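Local structure of 3-deoxy-D-manno-octulosonate 8-phosphate phosphatase KdsC (1K1E) at residues A[9-15]-A[51-57]; A[31-36]-A[60-65]; A[45-49]-A[174-179]; A[102-107]-A[118-124]. The protein catalyses the hydrolysis of 3-deoxy-D-manno-octulosonate 8-phosphate to 3-deoxy-D-manno-octulosonate and inorganic phosphate, with magnesium as cofactor, and works as a homotetramer. All coordinates share one frame. Residue numbers count along the deposited sequence, not the author numbering.

Contact 1 of 4, residues A[9-15]-A[51-57]; sequences KFVITDV and DIQVAVL. With CO (cobalt (II) ion), chain M.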
loop_
_atom_site.group_PDB
_atom_site.type_symbol
_atom_site.label_atom_id
_atom_site.label_comp_id
_atom_site.label_asym_id
_atom_site.label_seq_id
_atom_site.Cartn_x
_atom_site.Cartn_y
_atom_site.Cartn_z
ATOM N N LYS A 9 2.275 -28.217 -16.407
ATOM C CA LYS A 9 2.308 -29.119 -15.277
ATOM C C LYS A 9 3.081 -28.533 -14.109
ATOM O O LYS A 9 3.023 -29.078 -13.009
ATOM C CB LYS A 9 2.956 -30.475 -15.653
ATOM C CG LYS A 9 2.135 -31.233 -16.692
ATOM C CD LYS A 9 0.698 -31.484 -16.246
ATOM C CE LYS A 9 0.618 -32.321 -14.963
ATOM N NZ LYS A 9 -0.760 -32.657 -14.755
ATOM N N PHE A 10 3.760 -27.415 -14.331
ATOM C CA PHE A 10 4.607 -26.792 -13.323
ATOM C C PHE A 10 4.629 -25.286 -13.529
ATOM O O PHE A 10 4.764 -24.794 -14.629
ATOM C CB PHE A 10 6.007 -27.371 -13.498
ATOM C CG PHE A 10 6.998 -27.046 -12.406
ATOM C CD1 PHE A 10 6.633 -26.952 -11.051
ATOM C CD2 PHE A 10 8.359 -26.907 -12.761
ATOM C CE1 PHE A 10 7.621 -26.710 -10.046
ATOM C CE2 PHE A 10 9.347 -26.669 -11.787
ATOM C CZ PHE A 10 8.994 -26.564 -10.445
ATOM N N VAL A 11 4.528 -24.581 -12.434
ATOM C CA VAL A 11 4.565 -23.113 -12.446
ATOM C C VAL A 11 5.657 -22.727 -11.484
ATOM O O VAL A 11 5.669 -23.169 -10.324
ATOM C CB VAL A 11 3.271 -22.552 -11.941
ATOM C CG1 VAL A 11 3.408 -21.001 -11.682
ATOM C CG2 VAL A 11 2.206 -22.836 -12.946
ATOM N N ILE A 12 6.631 -21.977 -11.977
ATOM C CA ILE A 12 7.720 -21.447 -11.129
ATOM C C ILE A 12 7.440 -19.928 -11.003
ATOM O O ILE A 12 7.251 -19.213 -12.042
ATOM C CB ILE A 12 9.092 -21.601 -11.832
ATOM C CG1 ILE A 12 9.455 -23.071 -11.971
ATOM C CG2 ILE A 12 10.199 -20.880 -11.022
ATOM C CD1 ILE A 12 10.622 -23.221 -12.927
ATOM N N THR A 13 7.472 -19.427 -9.778
ATOM C CA THR A 13 7.218 -18.028 -9.577
ATOM C C THR A 13 8.346 -17.284 -8.847
ATOM O O THR A 13 8.915 -17.745 -7.839
ATOM C CB THR A 13 5.866 -17.798 -8.802
ATOM O OG1 THR A 13 5.638 -16.388 -8.688
ATOM C CG2 THR A 13 5.931 -18.300 -7.410
ATOM N N ASP A 14 8.705 -16.138 -9.415
ATOM C CA ASP A 14 9.647 -15.239 -8.779
ATOM C C ASP A 14 8.882 -14.740 -7.540
ATOM O O ASP A 14 7.660 -14.895 -7.409
ATOM C CB ASP A 14 9.939 -14.028 -9.706
ATOM C CG ASP A 14 10.632 -12.905 -8.989
ATOM O OD1 ASP A 14 11.530 -13.182 -8.174
ATOM O OD2 ASP A 14 10.294 -11.747 -9.262
ATOM N N VAL A 15 9.603 -14.167 -6.576
ATOM C CA VAL A 15 8.930 -13.650 -5.398
ATOM C C VAL A 15 8.707 -12.132 -5.354
ATOM O O VAL A 15 7.579 -11.656 -5.408
ATOM C CB VAL A 15 9.712 -14.049 -4.068
ATOM C CG1 VAL A 15 9.108 -13.366 -2.849
ATOM C CG2 VAL A 15 9.643 -15.580 -3.916
ATOM N N ASP A 51 -3.129 -30.905 -9.942
ATOM C CA ASP A 51 -1.925 -31.633 -10.343
ATOM C C ASP A 51 -0.903 -30.761 -11.049
ATOM O O ASP A 51 -0.207 -31.242 -11.914
ATOM C CB ASP A 51 -2.289 -32.802 -11.267
ATOM C CG ASP A 51 -1.178 -33.837 -11.364
ATOM O OD1 ASP A 51 -1.000 -34.414 -12.469
ATOM O OD2 ASP A 51 -0.486 -34.087 -10.341
ATOM N N ILE A 52 -0.851 -29.482 -10.714
ATOM C CA ILE A 52 0.173 -28.633 -11.321
ATOM C C ILE A 52 1.070 -28.186 -10.184
ATOM O O ILE A 52 0.631 -27.447 -9.275
ATOM C CB ILE A 52 -0.486 -27.448 -11.967
ATOM C CG1 ILE A 52 -1.368 -27.923 -13.135
ATOM C CG2 ILE A 52 0.622 -26.442 -12.346
ATOM C CD1 ILE A 52 -2.215 -26.773 -13.695
ATOM N N GLN A 53 2.330 -28.611 -10.185
ATOM C CA GLN A 53 3.141 -28.226 -9.048
ATOM C C GLN A 53 3.513 -26.752 -9.082
ATOM O O GLN A 53 3.511 -26.131 -10.166
ATOM C CB GLN A 53 4.394 -29.061 -9.048
ATOM C CG GLN A 53 4.067 -30.565 -8.997
ATOM C CD GLN A 53 5.353 -31.392 -9.189
ATOM O OE1 GLN A 53 6.224 -31.404 -8.324
ATOM N NE2 GLN A 53 5.477 -32.020 -10.336
ATOM N N VAL A 54 3.867 -26.218 -7.930
ATOM C CA VAL A 54 4.299 -24.823 -7.882
ATOM C C VAL A 54 5.674 -24.733 -7.200
ATOM O O VAL A 54 5.920 -25.384 -6.200
ATOM C CB VAL A 54 3.280 -23.952 -7.154
ATOM C CG1 VAL A 54 3.821 -22.538 -7.020
ATOM C CG2 VAL A 54 1.882 -24.037 -7.906
ATOM N N ALA A 55 6.571 -23.932 -7.757
ATOM C CA ALA A 55 7.897 -23.714 -7.164
ATOM C C ALA A 55 8.142 -22.199 -7.033
ATOM O O ALA A 55 7.555 -21.400 -7.792
ATOM C CB ALA A 55 9.001 -24.334 -8.025
ATOM N N VAL A 56 8.975 -21.844 -6.051
ATOM C CA VAL A 56 9.344 -20.453 -5.792
ATOM C C VAL A 56 10.831 -20.316 -6.102
ATOM O O VAL A 56 11.630 -21.164 -5.724
ATOM C CB VAL A 56 9.070 -20.131 -4.300
ATOM C CG1 VAL A 56 9.721 -18.774 -3.891
ATOM C CG2 VAL A 56 7.556 -20.183 -4.060
ATOM N N LEU A 57 11.203 -19.215 -6.757
ATOM C CA LEU A 57 12.584 -18.969 -7.134
ATOM C C LEU A 57 12.844 -17.537 -6.664
ATOM O O LEU A 57 12.119 -16.648 -7.043
ATOM C CB LEU A 57 12.693 -19.058 -8.651
ATOM C CG LEU A 57 13.934 -19.639 -9.326
ATOM C CD1 LEU A 57 13.998 -19.045 -10.693
ATOM C CD2 LEU A 57 15.233 -19.335 -8.584
HETATM CO CO CO M . 11.145 -9.915 -8.919
HETATM O O HOH W 1 3.025 -31.667 -12.030
HETATM O O HOH W 2 12.238 -10.863 -7.285
HETATM O O HOH W 3 11.716 -7.951 -8.479
HETATM O O HOH W 4 12.771 -10.381 -10.213
#

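Contact 2 of 4, residues A[31-36]-A[60-65]; sequences EAIKSF and RDSPIL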
loop_
_atom_site.group_PDB
_atom_site.type_symbol
_atom_site.label_atom_id
_atom_site.label_comp_id
_atom_site.label_asym_id
_atom_site.label_seq_id
_atom_site.Cartn_x
_atom_site.Cartn_y
_atom_site.Cartn_z
ATOM N N GLU A 31 15.097 -7.124 5.983
ATOM C CA GLU A 31 13.658 -7.276 5.755
ATOM C C GLU A 31 13.014 -7.720 7.036
ATOM O O GLU A 31 13.483 -8.643 7.685
ATOM C CB GLU A 31 13.381 -8.336 4.692
ATOM C CG GLU A 31 13.777 -7.931 3.304
ATOM C CD GLU A 31 13.220 -8.939 2.294
ATOM O OE1 GLU A 31 12.007 -8.891 2.006
ATOM O OE2 GLU A 31 13.997 -9.798 1.830
ATOM N N ALA A 32 11.898 -7.109 7.374
ATOM C CA ALA A 32 11.233 -7.449 8.619
ATOM C C ALA A 32 9.871 -8.016 8.398
ATOM O O ALA A 32 9.357 -8.715 9.245
ATOM C CB ALA A 32 11.136 -6.223 9.498
ATOM N N ILE A 33 9.284 -7.698 7.258
ATOM C CA ILE A 33 7.947 -8.128 6.884
ATOM C C ILE A 33 8.006 -8.360 5.381
ATOM O O ILE A 33 8.735 -7.640 4.657
ATOM C CB ILE A 33 6.899 -6.975 7.125
ATOM C CG1 ILE A 33 6.637 -6.770 8.620
ATOM C CG2 ILE A 33 5.527 -7.303 6.439
ATOM C CD1 ILE A 33 5.981 -5.453 8.855
ATOM N N LYS A 34 7.371 -9.436 4.963
ATOM C CA LYS A 34 7.147 -9.695 3.547
ATOM C C LYS A 34 5.650 -9.729 3.361
ATOM O O LYS A 34 4.942 -10.417 4.096
ATOM C CB LYS A 34 7.800 -10.985 3.056
ATOM C CG LYS A 34 9.307 -10.859 3.104
ATOM C CD LYS A 34 9.986 -12.012 2.332
ATOM C CE LYS A 34 9.821 -11.750 0.816
ATOM N NZ LYS A 34 10.537 -10.458 0.311
ATOM N N SER A 35 5.143 -9.038 2.342
ATOM C CA SER A 35 3.710 -8.952 2.204
ATOM C C SER A 35 3.206 -9.712 0.986
ATOM O O SER A 35 3.461 -9.275 -0.136
ATOM C CB SER A 35 3.341 -7.470 2.116
ATOM O OG SER A 35 3.851 -6.780 3.271
ATOM N N PHE A 36 2.455 -10.783 1.206
ATOM C CA PHE A 36 1.958 -11.626 0.081
ATOM C C PHE A 36 0.505 -11.309 -0.167
ATOM O O PHE A 36 -0.037 -10.392 0.480
ATOM C CB PHE A 36 2.155 -13.086 0.464
ATOM C CG PHE A 36 3.581 -13.426 0.701
ATOM C CD1 PHE A 36 4.111 -13.457 2.000
ATOM C CD2 PHE A 36 4.435 -13.640 -0.381
ATOM C CE1 PHE A 36 5.480 -13.700 2.212
ATOM C CE2 PHE A 36 5.824 -13.885 -0.147
ATOM C CZ PHE A 36 6.324 -13.908 1.135
ATOM N N ARG A 60 16.840 -14.150 -3.032
ATOM C CA ARG A 60 16.998 -13.854 -1.615
ATOM C C ARG A 60 16.442 -15.033 -0.826
ATOM O O ARG A 60 15.583 -15.754 -1.305
ATOM C CB ARG A 60 16.219 -12.545 -1.261
ATOM C CG ARG A 60 16.836 -11.236 -1.844
ATOM C CD ARG A 60 15.957 -9.958 -1.641
ATOM N NE ARG A 60 16.013 -9.462 -0.259
ATOM C CZ ARG A 60 16.884 -8.543 0.186
ATOM N NH1 ARG A 60 17.772 -8.009 -0.672
ATOM N NH2 ARG A 60 16.894 -8.169 1.483
ATOM N N ASP A 61 16.970 -15.256 0.362
ATOM C CA ASP A 61 16.488 -16.336 1.229
ATOM C C ASP A 61 16.174 -15.703 2.582
ATOM O O ASP A 61 16.949 -14.912 3.066
ATOM C CB ASP A 61 17.610 -17.369 1.416
ATOM C CG ASP A 61 17.120 -18.691 2.040
ATOM O OD1 ASP A 61 17.911 -19.677 2.086
ATOM O OD2 ASP A 61 15.952 -18.780 2.475
ATOM N N SER A 62 15.026 -16.001 3.176
ATOM C CA SER A 62 14.763 -15.465 4.498
ATOM C C SER A 62 13.835 -16.415 5.190
ATOM O O SER A 62 13.107 -17.166 4.571
ATOM C CB SER A 62 14.129 -14.077 4.454
ATOM O OG SER A 62 12.739 -14.175 4.265
ATOM N N PRO A 63 13.847 -16.386 6.519
ATOM C CA PRO A 63 12.975 -17.280 7.248
ATOM C C PRO A 63 11.532 -16.784 7.075
ATOM O O PRO A 63 10.587 -17.552 7.271
ATOM C CB PRO A 63 13.552 -17.205 8.683
ATOM C CG PRO A 63 14.183 -15.899 8.735
ATOM C CD PRO A 63 14.809 -15.716 7.417
ATOM N N ILE A 64 11.359 -15.524 6.667
ATOM C CA ILE A 64 9.983 -15.028 6.389
ATOM C C ILE A 64 9.470 -15.736 5.131
ATOM O O ILE A 64 8.390 -16.282 5.097
ATOM C CB ILE A 64 9.938 -13.506 6.148
ATOM C CG1 ILE A 64 10.499 -12.776 7.364
ATOM C CG2 ILE A 64 8.465 -13.109 5.900
ATOM C CD1 ILE A 64 10.645 -11.249 7.224
ATOM N N LEU A 65 10.249 -15.679 4.072
ATOM C CA LEU A 65 9.869 -16.374 2.855
ATOM C C LEU A 65 9.683 -17.874 3.094
ATOM O O LEU A 65 8.784 -18.479 2.565
ATOM C CB LEU A 65 10.920 -16.082 1.738
ATOM C CG LEU A 65 10.533 -16.712 0.388
ATOM C CD1 LEU A 65 9.122 -16.352 -0.117
ATOM C CD2 LEU A 65 11.537 -16.248 -0.623
HETATM O O HOH W 5 13.141 -12.886 1.342
#

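Contact 3 of 4, residues A[45-49]-A[174-179]; sequences KMLMD and SVKSMG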
loop_
_atom_site.group_PDB
_atom_site.type_symbol
_atom_site.label_atom_id
_atom_site.label_comp_id
_atom_site.label_asym_id
_atom_site.label_seq_id
_atom_site.Cartn_x
_atom_site.Cartn_y
_atom_site.Cartn_z
ATOM N N LYS A 45 -2.771 -23.031 -4.209
ATOM C CA LYS A 45 -3.352 -24.301 -3.744
ATOM C C LYS A 45 -4.193 -24.935 -4.857
ATOM O O LYS A 45 -4.260 -26.165 -4.957
ATOM C CB LYS A 45 -4.277 -24.116 -2.527
ATOM C CG LYS A 45 -3.630 -23.382 -1.358
ATOM C CD LYS A 45 -2.310 -24.063 -0.962
ATOM C CE LYS A 45 -2.502 -25.521 -0.476
ATOM N NZ LYS A 45 -1.173 -26.226 -0.316
ATOM N N MET A 46 -4.900 -24.085 -5.625
ATOM C CA MET A 46 -5.748 -24.610 -6.689
ATOM C C MET A 46 -4.877 -25.318 -7.685
ATOM O O MET A 46 -5.226 -26.365 -8.199
ATOM C CB MET A 46 -6.547 -23.470 -7.339
ATOM C CG MET A 46 -7.652 -23.023 -6.459
ATOM S SD MET A 46 -8.390 -21.527 -7.051
ATOM C CE MET A 46 -10.068 -21.588 -6.114
ATOM N N LEU A 47 -3.720 -24.739 -7.980
ATOM C CA LEU A 47 -2.868 -25.404 -8.924
ATOM C C LEU A 47 -2.421 -26.771 -8.464
ATOM O O LEU A 47 -2.559 -27.745 -9.193
ATOM C CB LEU A 47 -1.604 -24.579 -9.255
ATOM C CG LEU A 47 -1.818 -23.250 -10.031
ATOM C CD1 LEU A 47 -0.481 -22.538 -10.280
ATOM C CD2 LEU A 47 -2.470 -23.538 -11.417
ATOM N N MET A 48 -1.911 -26.816 -7.249
ATOM C CA MET A 48 -1.406 -28.070 -6.716
ATOM C C MET A 48 -2.511 -29.117 -6.704
ATOM O O MET A 48 -2.289 -30.297 -7.025
ATOM C CB MET A 48 -0.855 -27.753 -5.339
ATOM C CG MET A 48 0.307 -26.746 -5.388
ATOM S SD MET A 48 1.133 -26.320 -3.795
ATOM C CE MET A 48 -0.012 -26.760 -2.776
ATOM N N ASP A 49 -3.709 -28.690 -6.335
ATOM C CA ASP A 49 -4.883 -29.576 -6.293
ATOM C C ASP A 49 -5.236 -30.132 -7.697
ATOM O O ASP A 49 -5.732 -31.259 -7.808
ATOM C CB ASP A 49 -6.061 -28.820 -5.680
ATOM C CG ASP A 49 -7.378 -29.613 -5.686
ATOM O OD1 ASP A 49 -8.298 -29.314 -6.506
ATOM O OD2 ASP A 49 -7.498 -30.544 -4.857
ATOM N N SER A 174 -13.102 -29.361 -3.548
ATOM C CA SER A 174 -11.655 -29.296 -3.295
ATOM C C SER A 174 -11.217 -28.576 -2.027
ATOM O O SER A 174 -10.016 -28.532 -1.737
ATOM C CB SER A 174 -10.943 -28.617 -4.467
ATOM O OG SER A 174 -10.932 -29.417 -5.645
ATOM N N VAL A 175 -12.169 -28.068 -1.249
ATOM C CA VAL A 175 -11.866 -27.280 -0.048
ATOM C C VAL A 175 -10.864 -27.909 0.923
ATOM O O VAL A 175 -10.035 -27.192 1.511
ATOM C CB VAL A 175 -13.160 -26.913 0.698
ATOM C CG1 VAL A 175 -13.761 -28.155 1.356
ATOM C CG2 VAL A 175 -12.868 -25.781 1.702
ATOM N N LYS A 176 -10.914 -29.235 1.103
ATOM C CA LYS A 176 -9.962 -29.864 2.042
ATOM C C LYS A 176 -8.503 -29.478 1.718
ATOM O O LYS A 176 -7.617 -29.506 2.596
ATOM C CB LYS A 176 -10.109 -31.407 2.029
ATOM N N SER A 177 -8.262 -29.075 0.466
ATOM C CA SER A 177 -6.901 -28.718 0.037
ATOM C C SER A 177 -6.619 -27.239 -0.196
ATOM O O SER A 177 -5.530 -26.881 -0.636
ATOM C CB SER A 177 -6.587 -29.513 -1.233
ATOM O OG SER A 177 -6.878 -30.879 -0.980
ATOM N N MET A 178 -7.576 -26.376 0.138
ATOM C CA MET A 178 -7.432 -24.941 -0.112
ATOM C C MET A 178 -6.917 -24.043 1.047
ATOM O O MET A 178 -7.036 -22.808 0.979
ATOM C CB MET A 178 -8.778 -24.394 -0.617
ATOM C CG MET A 178 -9.329 -25.105 -1.855
ATOM S SD MET A 178 -8.326 -24.832 -3.325
ATOM C CE MET A 178 -7.633 -26.502 -3.578
ATOM N N GLY A 179 -6.337 -24.640 2.093
ATOM C CA GLY A 179 -5.844 -23.804 3.184
ATOM C C GLY A 179 -4.461 -23.249 2.866
ATOM O O GLY A 179 -3.765 -23.823 2.040
HETATM O O HOH W 6 -3.810 -27.853 -2.902
#

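Contact 4 of 4, residues A[102-107]-A[118-124]; sequences TAYIGD and CGTSFAV. With HG (mercury (II) ion), chain N; CO (cobalt (II) ion), chain M.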
loop_
_atom_site.group_PDB
_atom_site.type_symbol
_atom_site.label_atom_id
_atom_site.label_comp_id
_atom_site.label_asym_id
_atom_site.label_seq_id
_atom_site.Cartn_x
_atom_site.Cartn_y
_atom_site.Cartn_z
ATOM N N THR A 102 6.488 -26.153 -18.355
ATOM C CA THR A 102 6.653 -25.231 -17.220
ATOM C C THR A 102 6.335 -23.798 -17.604
ATOM O O THR A 102 6.616 -23.389 -18.735
ATOM C CB THR A 102 8.086 -25.257 -16.787
ATOM O OG1 THR A 102 8.461 -26.607 -16.480
ATOM C CG2 THR A 102 8.309 -24.383 -15.559
ATOM N N ALA A 103 5.760 -23.034 -16.676
ATOM C CA ALA A 103 5.463 -21.617 -16.944
ATOM C C ALA A 103 6.153 -20.832 -15.848
ATOM O O ALA A 103 6.271 -21.329 -14.754
ATOM C CB ALA A 103 3.971 -21.337 -16.888
ATOM N N TYR A 104 6.575 -19.597 -16.147
ATOM C CA TYR A 104 7.298 -18.766 -15.190
ATOM C C TYR A 104 6.599 -17.418 -15.113
ATOM O O TYR A 104 6.055 -16.963 -16.102
ATOM C CB TYR A 104 8.704 -18.453 -15.696
ATOM C CG TYR A 104 9.605 -17.797 -14.690
ATOM C CD1 TYR A 104 10.362 -18.545 -13.764
ATOM C CD2 TYR A 104 9.675 -16.387 -14.592
ATOM C CE1 TYR A 104 11.154 -17.920 -12.776
ATOM C CE2 TYR A 104 10.447 -15.799 -13.655
ATOM C CZ TYR A 104 11.177 -16.528 -12.744
ATOM O OH TYR A 104 11.942 -15.875 -11.810
ATOM N N ILE A 105 6.662 -16.773 -13.961
ATOM C CA ILE A 105 6.053 -15.450 -13.855
ATOM C C ILE A 105 7.073 -14.558 -13.166
ATOM O O ILE A 105 7.543 -14.887 -12.077
ATOM C CB ILE A 105 4.659 -15.477 -13.086
ATOM C CG1 ILE A 105 4.139 -14.009 -12.934
ATOM C CG2 ILE A 105 4.716 -16.360 -11.791
ATOM C CD1 ILE A 105 2.651 -13.989 -12.385
ATOM N N GLY A 106 7.406 -13.421 -13.784
ATOM C CA GLY A 106 8.452 -12.587 -13.207
ATOM C C GLY A 106 8.121 -11.141 -13.442
ATOM O O GLY A 106 7.071 -10.819 -14.037
ATOM N N ASP A 107 8.984 -10.286 -12.923
ATOM C CA ASP A 107 8.741 -8.825 -13.065
ATOM C C ASP A 107 9.957 -8.002 -13.483
ATOM O O ASP A 107 9.801 -6.809 -13.727
ATOM C CB ASP A 107 8.290 -8.208 -11.750
ATOM C CG ASP A 107 9.400 -8.191 -10.693
ATOM O OD1 ASP A 107 9.684 -7.148 -10.067
ATOM O OD2 ASP A 107 10.013 -9.238 -10.466
ATOM N N CYS A 118 11.919 -21.292 -19.520
ATOM C CA CYS A 118 10.573 -21.936 -19.458
ATOM C C CYS A 118 9.850 -21.954 -20.807
ATOM O O CYS A 118 10.149 -21.180 -21.687
ATOM C CB CYS A 118 9.654 -21.242 -18.451
ATOM S SG CYS A 118 9.842 -21.735 -16.724
ATOM N N GLY A 119 8.872 -22.835 -20.926
ATOM C CA GLY A 119 8.107 -22.946 -22.147
ATOM C C GLY A 119 7.100 -21.819 -22.307
ATOM O O GLY A 119 6.832 -21.411 -23.413
ATOM N N THR A 120 6.569 -21.311 -21.201
ATOM C CA THR A 120 5.564 -20.238 -21.219
ATOM C C THR A 120 5.996 -19.232 -20.163
ATOM O O THR A 120 6.528 -19.633 -19.122
ATOM C CB THR A 120 4.179 -20.816 -20.794
ATOM O OG1 THR A 120 3.793 -21.824 -21.743
ATOM C CG2 THR A 120 3.115 -19.755 -20.712
ATOM N N SER A 121 5.775 -17.950 -20.417
ATOM C CA SER A 121 6.181 -16.936 -19.448
ATOM C C SER A 121 5.128 -15.833 -19.364
ATOM O O SER A 121 4.519 -15.461 -20.361
ATOM C CB SER A 121 7.514 -16.323 -19.890
ATOM O OG SER A 121 7.415 -15.883 -21.239
ATOM N N PHE A 122 5.010 -15.272 -18.164
ATOM C CA PHE A 122 4.083 -14.219 -17.825
ATOM C C PHE A 122 4.789 -13.089 -17.120
ATOM O O PHE A 122 5.693 -13.328 -16.320
ATOM C CB PHE A 122 3.069 -14.732 -16.816
ATOM C CG PHE A 122 2.142 -15.804 -17.373
ATOM C CD1 PHE A 122 2.556 -17.135 -17.416
ATOM C CD2 PHE A 122 0.866 -15.493 -17.803
ATOM C CE1 PHE A 122 1.728 -18.125 -17.873
ATOM C CE2 PHE A 122 -0.006 -16.518 -18.272
ATOM C CZ PHE A 122 0.440 -17.838 -18.305
ATOM N N ALA A 123 4.356 -11.862 -17.404
ATOM C CA ALA A 123 4.934 -10.720 -16.693
ATOM C C ALA A 123 3.793 -10.038 -16.000
ATOM O O ALA A 123 2.686 -9.956 -16.567
ATOM C CB ALA A 123 5.623 -9.730 -17.701
ATOM N N VAL A 124 4.046 -9.562 -14.785
ATOM C CA VAL A 124 3.059 -8.772 -14.031
ATOM C C VAL A 124 2.867 -7.434 -14.725
ATOM O O VAL A 124 3.744 -6.966 -15.481
ATOM C CB VAL A 124 3.492 -8.554 -12.542
ATOM C CG1 VAL A 124 3.550 -9.906 -11.844
ATOM C CG2 VAL A 124 4.876 -7.859 -12.462
HETATM HG HG HG N . 11.859 -21.037 -15.973
HETATM CO CO CO M . 11.145 -9.915 -8.919
HETATM O O HOH W 7 4.728 -24.074 -21.071
HETATM O O HOH W 3 11.716 -7.951 -8.479
HETATM O O HOH W 2 12.238 -10.863 -7.285
HETATM O O HOH W 4 12.771 -10.381 -10.213
#

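Contact 1 of 4, residues A[9-15]-A[51-57]
A salt bridge closes one end of this pair, Lys9 NZ to Asp51 OD1 at 2.9 Å. At the other end Asp14 OD2 binds the cobalt ion at 2.0 Å, while OD1 of the same carboxylate pairs with Lys84. Between them run five backbone hydrogen bonds. Gln53 N and Val11 N each bond at 2.9 Å, to Lys9 O and Gln53 O respectively; Ala55 N to Val11 O and Thr13 N to Ala55 O follow at 2.8 Å, then Leu57 N to Thr13 O at 2.9 Å. The odd-numbered residues of 9-13 thus bond to those of 53-57, the alternation expected of parallel strands, here 24° apart in direction. CA-H...O contacts fill the intervals, such as Ile12 CA to Ala55 O at 3.3 Å. On the face where Phe10 and Leu57 touch helix 84-95, Phe10 CZ reaches Ala55 CB at 3.3 Å and Ile12 CG2 meets Leu57 CB at 3.9 Å; Val11, Thr13, Val54 and Val56 point to the other. These are adjacent central strands of the Rossmann-like HAD fold. Asp14 lies near the C-terminal end of the strand, opening the DxD signature whose Asp16 also binds the metal, through its backbone O, in a site consistent with Mg(2+) binding.

Contact 2 of 4, residues A[31-36]-A[60-65]
Ile64 loses 95 Å² to this contact, more than any other residue in it. Its CA-to-CB bond points toward strand 31-36, and the side chain lies along the strand backbone: CD1 comes to 3.5 Å from Ala32 O and 3.8 Å from Ile33 N, while CG2 meets Lys34 CB at 3.6 Å. Glu31, with 69 Å² covered, supplies the negative charge. Its OE2 takes a hydrogen bond from Arg60 NE at 2.9 Å, within a salt bridge, and a weak one from Arg60 NH2 at 3.3 Å; its OE1 receives Lys34 NZ at 2.7 Å. One carboxylate therefore joins two cations, one from each segment. Lys34 (62 Å²) has a second partner in Asp16, so the network reaches the metal-binding loop, and Arg60 is a probable substrate ligand by similarity with relatives. Ser62 is the N-cap of the following helix, its OG accepting from Leu65 N at 2.9 Å, which caps the first turn; Ile64 points toward the strand, whereas Leu65 points sideways yet still packs its CD1 on Phe36 CZ at 3.9 Å. The contact thus sets the start of helix 63-72, just after core strand 53-58, against strand 30-37 of the hairpin with 23-27. Lys34 to Phe36 pair antiparallel with a strand of the second subunit, continuing the sheet across the interface, and Ile64 packs there on Ala28 of that subunit.

Contact 3 of 4, residues A[45-49]-A[174-179]
Residues 45-49 form the last part of a helix, with Asp49 N bonded to Lys45 O at 2.9 Å, whereas 174-179 is a C-terminal piece without regular helix or strand. It turns back on itself through Met178 N to Val175 O at 2.9 Å. The backbones come closest at Lys45 and Met178, whose CA atoms are 5.5 Å apart, and a water spans this gap, donating to Lys45 O at 2.7 Å and to Ser177 O at 3.0 Å. One direct hydrogen bond crosses the segments: Ser174 OG gives its proton to Asp49 OD1 at 2.8 Å. Met178 begins by pointing away, but its chain folds back, so CE reaches Asp49 CB at 3.5 Å and SD lies 3.7 Å from Met46 CG. Lys45 extends past the tail, CE at 3.3 Å from both Ser177 O and Gly179 O, and its NZ bonds to Leu72 O, at the end of helix 63-72; by similarity Lys45 probably also binds substrate. The contact therefore lays the chain's C-terminal tail, just beyond helix 168-174, against the C-terminal end of helix 38-49. Phe171 touches both Met46 and Met178, helix 147-158 packs beside Met46 and Leu47, and Ser109 of the second subunit lies against Met46.

Contact 4 of 4, residues A[102-107]-A[118-124]
Backbone hydrogen bonds join strands 102-106 and 120-123 in parallel, their short axes 18° apart and 4.6 Å at closest approach. Thr120 N bonds to Thr102 O at 3.2 Å, Tyr104 N to Thr120 O at 3.0 Å, Phe122 N to Tyr104 O at 2.9 Å and Gly106 N to Phe122 O at 3.1 Å; Val124 N to Gly106 O, at 3.4 Å, is weak. With helix 112-117 between them, the strands make a beta-alpha-beta unit of the HAD core. In apolar packing, Ala103 CB meets Phe122 CE1 at 4.0 Å and Ile105 CG1 meets Phe122 CB at 4.1 Å, on the face beside helix 147-158. On the opposite face Tyr104 CB lies 3.6 Å from Cys118 SG, and the Tyr104 hydroxyl bonds to Asp111. Metal ligation occurs at both ends: Cys118 SG holds mercury at 2.3 Å, together with Cys88 SG and the backbone O of Ala114, while Asp107 OD2 holds cobalt at 2.0 Å, and its OD1 forms a salt bridge with Arg39 of the third subunit.

Contacts 1 and 4 are buried and belong to one parallel sheet: strands 10-14 and 102-106 are neighbours, joined by Ile12 N to Ala103 O at 2.9 Å, and Asp14 and Asp107 share the cobalt ion. Both rely on regular backbone hydrogen bonds. Contacts 2 and 3 are only partly buried, lie about 23 Å apart between centres, and depend on side chains, with a charged network beside the packing of Ile64 in the former and methionine packing plus a serine-aspartate bond in the latter; each also touches the second subunit. Contact 1 meets both: Val15 CG2 packs on Leu65 CD2 of contact 2 at 3.9 Å, and Val54 CG2 on Leu47 CD1 of contact 3 at 3.7 Å.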